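Local coordinates for hypothetical protein TM1010 (Thermotoga maritima, PDB 2F4P), which is of unknown function but belongs to the cupin superfamily, whose members are built on a small antiparallel beta-barrel, at residues His64-Pro67 against Gly68-Leu72; Tyr81-Arg84 against Gly85-Ala88; Asp27-Thr30 against Gly31-Val35. All coordinates share one frame; numbering follows the deposited sequence. Where two conformers were deposited one is given.

Contact 1. Residues His64-Pro67 against Gly68-Leu72; sequences HSHP and GGQIL
The rings of His64 and His66 both end near the Gln70 amide, just past the turn. The CG of His64 lies between the backbone N and the carbonyl carbon (chi1 65°), and its NE2 stops 4.1 Å from Gln70 OE1, with ring and amide planes 89° apart. His64 ND1 is bonded to the carbonyl of His62. His66 approaches more closely, its CD2 lying 3.6 Å from Gln70 OE1 and its NE2 3.7 Å from Gln70 NE2; the planes are 57° apart and no bond joins the two groups. Gln70 OE1 instead has a weak hydrogen bond with His105 NE2. The His66 carbonyl closes a type I turn, Gly69 N donating to His66 O at 3.1 Å from above the carbonyl plane. Pro67 takes the second position of that turn. Gly69 has positive phi, and a CB would jam against the preceding carbonyl oxygen. Gln70, extended, gives its NE2 to Tyr51 OH; an unknown ligand, probably from the crystallisation liquor, is hydrogen-bonded to NE2 of Gln70 and of both histidines, consistent with a pocket. The turn carries the chain from strand 60-65 to strand 70-75, which lies between 115-121 and 96-99.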
ATOM      1  N   HIS A  64     -13.076  -5.169  15.138  1.00 32.86           N
ATOM      2  CA  HIS A  64     -13.492  -3.891  14.642  1.00 34.59           C
ATOM      3  C   HIS A  64     -13.959  -3.998  13.183  1.00 34.03           C
ATOM      4  O   HIS A  64     -13.780  -5.024  12.533  1.00 37.02           O
ATOM      5  CB  HIS A  64     -12.345  -2.886  14.783  1.00 35.53           C
ATOM      6  CG  HIS A  64     -11.142  -3.186  13.947  1.00 36.21           C
ATOM      7  ND1 HIS A  64     -10.362  -4.317  14.112  1.00 37.15           N
ATOM      8  CD2 HIS A  64     -10.548  -2.458  12.973  1.00 39.12           C
ATOM      9  CE1 HIS A  64      -9.358  -4.280  13.248  1.00 39.29           C
ATOM     10  NE2 HIS A  64      -9.448  -3.163  12.550  1.00 36.90           N
ATOM     11  N   SER A  65     -14.510  -2.911  12.680  1.00 33.85           N
ATOM     12  CA  SER A  65     -14.879  -2.789  11.277  1.00 33.83           C
ATOM     13  C   SER A  65     -14.605  -1.358  10.791  1.00 35.47           C
ATOM     14  O   SER A  65     -14.535  -0.394  11.595  1.00 36.12           O
ATOM     15  CB  SER A  65     -16.373  -3.149  11.090  1.00 34.41           C
ATOM     16  OG  SER A  65     -17.218  -2.147  11.652  1.00 33.18           O
ATOM     17  N   HIS A  66     -14.473  -1.237   9.476  1.00 35.98           N
ATOM     18  CA  HIS A  66     -14.326   0.043   8.811  1.00 33.77           C
ATOM     19  C   HIS A  66     -15.510   0.208   7.862  1.00 34.77           C
ATOM     20  O   HIS A  66     -15.708  -0.629   6.989  1.00 34.29           O
ATOM     21  CB  HIS A  66     -13.063   0.051   7.959  1.00 36.99           C
ATOM     22  CG  HIS A  66     -11.802   0.189   8.751  1.00 40.59           C
ATOM     23  ND1 HIS A  66     -11.222   1.415   8.996  1.00 49.34           N
ATOM     24  CD2 HIS A  66     -11.036  -0.727   9.377  1.00 45.48           C
ATOM     25  CE1 HIS A  66     -10.143   1.244   9.737  1.00 50.73           C
ATOM     26  NE2 HIS A  66     -10.003  -0.046   9.974  1.00 43.21           N
ATOM     27  N   PRO A  67     -16.235   1.309   7.978  1.00 34.88           N
ATOM     28  CA  PRO A  67     -17.326   1.584   7.051  1.00 35.66           C
ATOM     29  C   PRO A  67     -16.904   1.580   5.570  1.00 37.91           C
ATOM     30  O   PRO A  67     -17.702   1.236   4.701  1.00 40.48           O
ATOM     31  CB  PRO A  67     -17.776   2.990   7.436  1.00 37.24           C
ATOM     32  CG  PRO A  67     -17.337   3.192   8.783  1.00 39.68           C
ATOM     33  CD  PRO A  67     -16.117   2.340   9.018  1.00 36.34           C
ATOM     34  N   GLY A  68     -15.674   2.003   5.285  1.00 36.44           N
ATOM     35  CA  GLY A  68     -15.192   2.071   3.927  1.00 35.67           C
ATOM     36  C   GLY A  68     -14.401   0.878   3.463  1.00 37.73           C
ATOM     37  O   GLY A  68     -14.013   0.809   2.291  1.00 39.73           O
ATOM     38  N   GLY A  69     -14.126  -0.058   4.354  1.00 37.91           N
ATOM     39  CA  GLY A  69     -13.323  -1.213   3.969  1.00 42.09           C
ATOM     40  C   GLY A  69     -11.833  -0.993   4.262  1.00 41.84           C
ATOM     41  O   GLY A  69     -11.382   0.110   4.693  1.00 43.55           O
ATOM     42  N   GLN A  70     -11.069  -2.051   4.041  1.00 38.85           N
ATOM     43  CA  GLN A  70      -9.636  -2.027   4.326  1.00 38.49           C
ATOM     44  C   GLN A  70      -8.944  -3.068   3.456  1.00 38.78           C
ATOM     45  O   GLN A  70      -9.540  -4.096   3.120  1.00 37.70           O
ATOM     46  CB  GLN A  70      -9.441  -2.292   5.848  1.00 40.69           C
ATOM     47  CG  GLN A  70      -7.990  -2.335   6.354  1.00 45.08           C
ATOM     48  CD  GLN A  70      -7.895  -2.503   7.905  1.00 48.07           C
ATOM     49  OE1 GLN A  70      -8.631  -3.309   8.535  1.00 57.78           O
ATOM     50  NE2 GLN A  70      -7.016  -1.720   8.513  1.00 43.34           N
ATOM     51  N   ILE A  71      -7.690  -2.781   3.073  1.00 36.82           N
ATOM     52  CA  ILE A  71      -6.848  -3.693   2.325  1.00 39.43           C
ATOM     53  C   ILE A  71      -5.562  -3.901   3.139  1.00 38.40           C
ATOM     54  O   ILE A  71      -4.940  -2.924   3.563  1.00 38.98           O
ATOM     55  CB  ILE A  71      -6.504  -3.121   0.929  1.00 35.97           C
ATOM     56  CG1 ILE A  71      -7.761  -3.037   0.046  1.00 38.42           C
ATOM     57  CG2 ILE A  71      -5.415  -3.982   0.222  1.00 36.51           C
ATOM     58  CD1 ILE A  71      -7.616  -2.040  -1.087  1.00 44.49           C
ATOM     59  N   LEU A  72      -5.178  -5.152   3.369  1.00 36.46           N
ATOM     60  CA  LEU A  72      -3.903  -5.467   4.022  1.00 37.40           C
ATOM     61  C   LEU A  72      -2.955  -6.084   3.006  1.00 37.03           C
ATOM     62  O   LEU A  72      -3.367  -6.898   2.170  1.00 38.11           O
ATOM     63  CB  LEU A  72      -4.075  -6.475   5.154  1.00 37.92           C
ATOM     64  CG  LEU A  72      -5.213  -6.253   6.149  1.00 42.82           C
ATOM     65  CD1 LEU A  72      -5.132  -7.310   7.234  1.00 43.85           C
ATOM     66  CD2 LEU A  72      -5.152  -4.870   6.745  1.00 40.74           C
TER

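Contact 2. Residues Tyr81-Arg84 against Gly85-Ala88; sequences YQER and GKPA. With EDO (1,2-ethanediol), chain F; EDO (1,2-ethanediol), chain G.
Gln82 reaches across the hairpin turn to the backbone of Lys86, its NE2 donating to Lys86 O at 2.8 Å. The donor lies in the carbonyl plane with a C=O...N angle of 160°, although the acceptor is tilted 21° from the Gln82 amide plane. The Gln82 chain runs out extended, with CG anti to the backbone N (chi1 -179°), which brings the amide there. NE2 has a second acceptor, O2 of 1,2-ethanediol G, whose O1 accepts from Ala88 N; Gln82 OE1 accepts from Trp106 NE1. The turn, type II from Glu83 to Lys86, is closed by Lys86 N donating to Glu83 O at 3.0 Å, with Gly85 at positive phi. Beyond it, 1,2-ethanediol F bridges the two arms: its O2 accepts from Glu83 N at 2.9 Å and donates to Pro87 O at 2.8 Å. Glu83 OE2 accepts from Tyr81 OH at 2.6 Å on its anti lone pair, while a water bridges Glu83 OE1 and Lys86 NZ; these lie 4.4 Å apart, beyond a salt bridge, and their opposite charges may add a weak attraction. Arg84 O accepts from a second water, only weakly bonded to Lys86 NZ, and Arg84 makes a cation-pi contact with Trp63. The turn links strand 78-83 to its antiparallel partner 89-92; Gln82 and Ala88 pack on Ala143 of helix 137-144, and Tyr81 rests on strand 96-99.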
ATOM      1  N   TYR A  81      -5.863 -13.490  10.014  1.00 39.37           N
ATOM      2  CA  TYR A  81      -7.010 -12.645   9.760  1.00 37.83           C
ATOM      3  C   TYR A  81      -8.276 -13.471  10.018  1.00 39.02           C
ATOM      4  O   TYR A  81      -8.379 -14.593   9.576  1.00 39.03           O
ATOM      5  CB  TYR A  81      -6.996 -12.144   8.317  1.00 38.33           C
ATOM      6  CG  TYR A  81      -8.277 -11.493   7.833  1.00 33.11           C
ATOM      7  CD1 TYR A  81      -8.664 -10.233   8.277  1.00 36.84           C
ATOM      8  CD2 TYR A  81      -9.127 -12.157   6.945  1.00 36.77           C
ATOM      9  CE1 TYR A  81      -9.817  -9.635   7.830  1.00 37.31           C
ATOM     10  CE2 TYR A  81     -10.304 -11.558   6.499  1.00 36.84           C
ATOM     11  CZ  TYR A  81     -10.644 -10.296   6.943  1.00 38.07           C
ATOM     12  OH  TYR A  81     -11.805  -9.683   6.507  1.00 37.81           O
ATOM     13  N   GLN A  82      -9.227 -12.906  10.745  1.00 37.12           N
ATOM     14  CA  GLN A  82     -10.468 -13.599  11.022  1.00 36.61           C
ATOM     15  C   GLN A  82     -11.653 -12.666  11.009  1.00 37.59           C
ATOM     16  O   GLN A  82     -11.647 -11.643  11.694  1.00 36.69           O
ATOM     17  CB  GLN A  82     -10.405 -14.289  12.366  1.00 37.50           C
ATOM     18  CG  GLN A  82     -11.705 -15.073  12.703  1.00 38.93           C
ATOM     19  CD  GLN A  82     -11.532 -16.002  13.892  1.00 39.49           C
ATOM     20  OE1 GLN A  82     -11.125 -15.575  14.983  1.00 39.01           O
ATOM     21  NE2 GLN A  82     -11.860 -17.281  13.700  1.00 41.89           N
ATOM     22  N   GLU A  83     -12.680 -13.061  10.257  1.00 37.70           N
ATOM     23  CA  GLU A  83     -13.992 -12.429  10.288  1.00 38.63           C
ATOM     24  C   GLU A  83     -14.885 -13.069  11.346  1.00 39.08           C
ATOM     25  O   GLU A  83     -14.799 -14.261  11.621  1.00 38.29           O
ATOM     26  CB  GLU A  83     -14.641 -12.515   8.895  1.00 39.33           C
ATOM     27  CG  GLU A  83     -13.841 -11.733   7.865  1.00 36.26           C
ATOM     28  CD  GLU A  83     -14.305 -11.885   6.453  1.00 40.71           C
ATOM     29  OE1 GLU A  83     -15.344 -12.539   6.253  1.00 36.77           O
ATOM     30  OE2 GLU A  83     -13.652 -11.290   5.554  1.00 38.98           O
ATOM     31  N   ARG A  84     -15.737 -12.254  11.956  1.00 36.69           N
ATOM     32  CA  ARG A  84     -16.666 -12.742  12.974  1.00 36.28           C
ATOM     33  C   ARG A  84     -17.404 -13.985  12.474  1.00 36.64           C
ATOM     34  O   ARG A  84     -18.016 -13.961  11.412  1.00 38.65           O
ATOM     35  CB  ARG A  84     -17.650 -11.617  13.309  1.00 38.14           C
ATOM     36  CG  ARG A  84     -18.529 -11.855  14.469  1.00 44.10           C
ATOM     37  CD  ARG A  84     -18.498 -10.626  15.404  1.00 56.43           C
ATOM     38  NE  ARG A  84     -17.607 -10.914  16.494  1.00 50.75           N
ATOM     39  CZ  ARG A  84     -17.237 -10.095  17.478  1.00 47.32           C
ATOM     40  NH1 ARG A  84     -17.606  -8.823  17.565  1.00 48.88           N
ATOM     41  NH2 ARG A  84     -16.422 -10.591  18.374  1.00 47.78           N
ATOM     42  N   GLY A  85     -17.322 -15.070  13.229  1.00 40.23           N
ATOM     43  CA  GLY A  85     -18.063 -16.293  12.935  1.00 40.98           C
ATOM     44  C   GLY A  85     -17.472 -17.162  11.837  1.00 42.13           C
ATOM     45  O   GLY A  85     -18.096 -18.144  11.439  1.00 41.07           O
ATOM     46  N   LYS A  86     -16.284 -16.815  11.333  1.00 41.53           N
ATOM     47  CA  LYS A  86     -15.657 -17.556  10.223  1.00 41.02           C
ATOM     48  C   LYS A  86     -14.281 -18.118  10.646  1.00 40.31           C
ATOM     49  O   LYS A  86     -13.647 -17.585  11.556  1.00 39.28           O
ATOM     50  CB  LYS A  86     -15.454 -16.652   9.000  1.00 43.60           C
ATOM     51  CG  LYS A  86     -16.728 -16.010   8.396  1.00 44.75           C
ATOM     52  CD  LYS A  86     -17.504 -16.942   7.525  1.00 53.09           C
ATOM     53  CE  LYS A  86     -18.298 -16.183   6.445  1.00 56.47           C
ATOM     54  NZ  LYS A  86     -18.968 -14.969   6.960  1.00 49.25           N
ATOM     55  N   PRO A  87     -13.803 -19.173   9.972  1.00 41.16           N
ATOM     56  CA  PRO A  87     -12.472 -19.707  10.275  1.00 42.29           C
ATOM     57  C   PRO A  87     -11.396 -18.672   9.969  1.00 41.12           C
ATOM     58  O   PRO A  87     -11.501 -17.956   8.969  1.00 40.45           O
ATOM     59  CB  PRO A  87     -12.334 -20.869   9.286  1.00 43.74           C
ATOM     60  CG  PRO A  87     -13.700 -21.240   8.940  1.00 45.01           C
ATOM     61  CD  PRO A  87     -14.435 -19.938   8.887  1.00 44.85           C
ATOM     62  N   ALA A  88     -10.367 -18.605  10.813  1.00 39.23           N
ATOM     63  CA  ALA A  88      -9.245 -17.711  10.574  1.00 40.82           C
ATOM     64  C   ALA A  88      -8.437 -18.097   9.325  1.00 43.57           C
ATOM     65  O   ALA A  88      -8.352 -19.268   8.960  1.00 44.68           O
ATOM     66  CB  ALA A  88      -8.368 -17.674  11.767  1.00 41.80           C
TER
HETATM   67  C1  EDO F 137     -12.055 -15.211   6.122  1.00 34.67           C
HETATM   68  O1  EDO F 137     -10.994 -15.063   5.171  1.00 38.47           O
HETATM   69  C2  EDO F 137     -11.365 -15.135   7.475  1.00 33.59           C
HETATM   70  O2  EDO F 137     -12.281 -15.310   8.546  1.00 23.83           O
HETATM   71  C1  EDO G 138     -10.372 -20.252  14.041  1.00 36.74           C
HETATM   72  O1  EDO G 138     -10.306 -20.595  12.673  1.00 34.05           O
HETATM   73  C2  EDO G 138     -11.760 -20.378  14.630  1.00 40.09           C
HETATM   74  O2  EDO G 138     -11.773 -19.550  15.788  1.00 40.51           O
HETATM   75  O   HOH W   1     -17.909 -12.297   7.315  1.00 24.71           O
HETATM   76  O   HOH W   2     -20.148 -15.076  10.179  1.00 32.46           O

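Contact 3. Residues Asp27-Thr30 against Gly31-Val35; sequences DFFT and GNVWV
Phe29 and Val33 face each other across a bend between two short strand segments, 29-30 and 33-35, that no direct hydrogen bond ties together. The bend centres on Gly31, with positive phi (81°); a CB there would clash with Thr30 O. One water spans the corner, donating to Phe29 O at 2.9 Å and to Gly31 O at 2.7 Å, and so joins two carbonyls on either side of Thr30.

The side-chain contact is apolar. With CG beside the backbone N and anti to the carbonyl carbon (chi1 -58°), the Phe29 ring presents one face to Val33. CG1 of Val33 lies 4.1 Å from the ring centroid and 20° off the ring normal, a CH-pi contact, though displaced toward the rim on the side of Phe29 CD1 and CE1. The other methyl, Val33 CG2, sits nearer the base of the ring, 3.9 Å from Phe29 CD1. Farther along, Val35 CG2 touches the far end of the ring at 4.1 Å from Phe29 CZ. Two valines two residues apart on one strand thus follow the length of a single aromatic ring.

Val33 also packs on Val53 and Phe55, whereas Phe29 rests on Thr61. Strand 29-30 pairs with 60-65 and strand 33-37 with 49-55, in different sheets. A chain crossing between two sheets with apolar side chains packed at the corner fits the cupin beta-barrel. An unknown ligand, probably from the crystallisation liquor, lies about 4 Å from the Val35 side chain, so this end may border a pocket.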
ATOM      1  N   ASP A  27      -6.396   0.552  23.971  1.00 43.25           N
ATOM      2  CA  ASP A  27      -7.784   0.801  23.544  1.00 43.27           C
ATOM      3  C   ASP A  27      -8.151  -0.012  22.307  1.00 42.51           C
ATOM      4  O   ASP A  27      -9.304  -0.364  22.118  1.00 40.86           O
ATOM      5  CB  ASP A  27      -7.997   2.274  23.157  1.00 44.02           C
ATOM      6  CG  ASP A  27      -8.066   3.224  24.360  1.00 50.93           C
ATOM      7  OD1 ASP A  27      -7.880   2.803  25.531  1.00 51.06           O
ATOM      8  OD2 ASP A  27      -8.295   4.420  24.089  1.00 57.17           O
ATOM      9  N   PHE A  28      -7.174  -0.263  21.435  1.00 40.38           N
ATOM     10  CA  PHE A  28      -7.445  -0.881  20.141  1.00 38.96           C
ATOM     11  C   PHE A  28      -6.694  -2.179  19.869  1.00 38.26           C
ATOM     12  O   PHE A  28      -7.034  -2.877  18.917  1.00 35.52           O
ATOM     13  CB  PHE A  28      -7.069   0.088  19.020  1.00 39.67           C
ATOM     14  CG  PHE A  28      -7.570   1.475  19.234  1.00 40.94           C
ATOM     15  CD1 PHE A  28      -8.937   1.738  19.230  1.00 45.75           C
ATOM     16  CD2 PHE A  28      -6.685   2.519  19.472  1.00 48.22           C
ATOM     17  CE1 PHE A  28      -9.418   3.015  19.436  1.00 48.10           C
ATOM     18  CE2 PHE A  28      -7.160   3.802  19.693  1.00 51.74           C
ATOM     19  CZ  PHE A  28      -8.530   4.051  19.665  1.00 51.20           C
ATOM     20  N   PHE A  29      -5.637  -2.437  20.641  1.00 36.04           N
ATOM     21  CA  PHE A  29      -4.732  -3.569  20.416  1.00 36.85           C
ATOM     22  C   PHE A  29      -4.511  -4.368  21.681  1.00 37.83           C
ATOM     23  O   PHE A  29      -4.507  -3.820  22.770  1.00 39.13           O
ATOM     24  CB  PHE A  29      -3.364  -3.083  19.935  1.00 39.49           C
ATOM     25  CG  PHE A  29      -3.407  -2.278  18.665  1.00 37.28           C
ATOM     26  CD1 PHE A  29      -3.470  -2.912  17.441  1.00 40.78           C
ATOM     27  CD2 PHE A  29      -3.368  -0.882  18.701  1.00 37.42           C
ATOM     28  CE1 PHE A  29      -3.508  -2.181  16.268  1.00 38.12           C
ATOM     29  CE2 PHE A  29      -3.408  -0.139  17.514  1.00 39.24           C
ATOM     30  CZ  PHE A  29      -3.483  -0.797  16.307  1.00 38.86           C
ATOM     31  N   THR A  30      -4.290  -5.666  21.506  1.00 38.59           N
ATOM     32  CA  THR A  30      -3.817  -6.569  22.538  1.00 39.79           C
ATOM     33  C   THR A  30      -2.357  -6.854  22.257  1.00 38.16           C
ATOM     34  O   THR A  30      -1.975  -7.196  21.133  1.00 36.73           O
ATOM     35  CB  THR A  30      -4.594  -7.908  22.480  1.00 41.24           C
ATOM     36  OG1 THR A  30      -5.987  -7.663  22.703  1.00 44.81           O
ATOM     37  CG2 THR A  30      -4.068  -8.909  23.485  1.00 44.18           C
ATOM     38  N   GLY A  31      -1.517  -6.686  23.270  1.00 35.17           N
ATOM     39  CA  GLY A  31      -0.086  -6.890  23.095  1.00 33.34           C
ATOM     40  C   GLY A  31       0.662  -5.715  22.459  1.00 36.20           C
ATOM     41  O   GLY A  31       0.162  -4.590  22.408  1.00 35.50           O
ATOM     42  N   ASN A  32       1.882  -5.992  21.998  1.00 35.18           N
ATOM     43  CA  ASN A  32       2.811  -4.959  21.565  1.00 34.46           C
ATOM     44  C   ASN A  32       2.731  -4.781  20.065  1.00 36.95           C
ATOM     45  O   ASN A  32       3.024  -5.703  19.307  1.00 35.38           O
ATOM     46  CB  ASN A  32       4.237  -5.308  21.998  1.00 36.05           C
ATOM     47  CG  ASN A  32       4.392  -5.288  23.501  1.00 42.24           C
ATOM     48  OD1 ASN A  32       3.800  -4.432  24.180  1.00 39.15           O
ATOM     49  ND2 ASN A  32       5.154  -6.241  24.039  1.00 40.29           N
ATOM     50  N   VAL A  33       2.340  -3.574  19.654  1.00 34.93           N
ATOM     51  CA  VAL A  33       2.111  -3.252  18.236  1.00 36.15           C
ATOM     52  C   VAL A  33       2.705  -1.869  18.010  1.00 36.06           C
ATOM     53  O   VAL A  33       2.614  -1.023  18.895  1.00 36.68           O
ATOM     54  CB  VAL A  33       0.606  -3.178  17.947  1.00 34.48           C
ATOM     55  CG1 VAL A  33       0.303  -2.747  16.481  1.00 39.36           C
ATOM     56  CG2 VAL A  33      -0.055  -4.512  18.252  1.00 37.43           C
ATOM     57  N   TRP A  34       3.316  -1.650  16.852  1.00 36.48           N
ATOM     58  CA  TRP A  34       3.902  -0.364  16.459  0.50 38.65           C
ATOM     59  C   TRP A  34       3.253   0.056  15.129  1.00 38.30           C
ATOM     60  O   TRP A  34       3.253  -0.743  14.198  1.00 37.40           O
ATOM     61  CB  TRP A  34       5.419  -0.523  16.267  0.50 41.56           C
ATOM     62  CG  TRP A  34       6.073  -1.381  17.339  0.50 45.40           C
ATOM     63  CD1 TRP A  34       6.472  -2.693  17.237  0.50 43.07           C
ATOM     64  CD2 TRP A  34       6.352  -0.980  18.676  0.50 41.62           C
ATOM     65  NE1 TRP A  34       6.983  -3.120  18.441  0.50 43.97           N
ATOM     66  CE2 TRP A  34       6.919  -2.088  19.341  0.50 40.25           C
ATOM     67  CE3 TRP A  34       6.167   0.212  19.383  0.50 47.89           C
ATOM     68  CZ2 TRP A  34       7.312  -2.033  20.671  0.50 45.11           C
ATOM     69  CZ3 TRP A  34       6.560   0.269  20.698  0.50 45.89           C
ATOM     70  CH2 TRP A  34       7.136  -0.846  21.334  0.50 46.54           C
ATOM     71  N   VAL A  35       2.746   1.281  15.058  1.00 39.60           N
ATOM     72  CA  VAL A  35       2.087   1.818  13.868  1.00 39.13           C
ATOM     73  C   VAL A  35       2.832   3.059  13.332  1.00 38.56           C
ATOM     74  O   VAL A  35       3.114   3.991  14.085  1.00 38.92           O
ATOM     75  CB  VAL A  35       0.641   2.225  14.196  1.00 40.12           C
ATOM     76  CG1 VAL A  35      -0.066   2.712  12.924  1.00 40.97           C
ATOM     77  CG2 VAL A  35      -0.130   1.043  14.843  1.00 43.61           C
TER
HETATM   78  O   HOH W   3      -1.800  -3.287  23.759  1.00 33.47           O

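Contact 1 is the buried one of the three, whereas contacts 2 and 3 lie at the surface, on the evidence of their residue exposure. Contacts 1 and 3 are about 17 Å apart between centres, on opposite sides of the chain's centre, yet both join the two sheets: their first strands, 60-65 and 29-30, are neighbours in one sheet, and their second strands belong to the other. Contact 2 instead stays within one sheet, at a hairpin. Chemistry follows place: polar rings and an amide lie beside an unknown ligand in contact 1, side-chain and backbone hydrogen bonds, with water and 1,2-ethanediol, make contact 2, and contact 3 relies on aromatic-aliphatic packing.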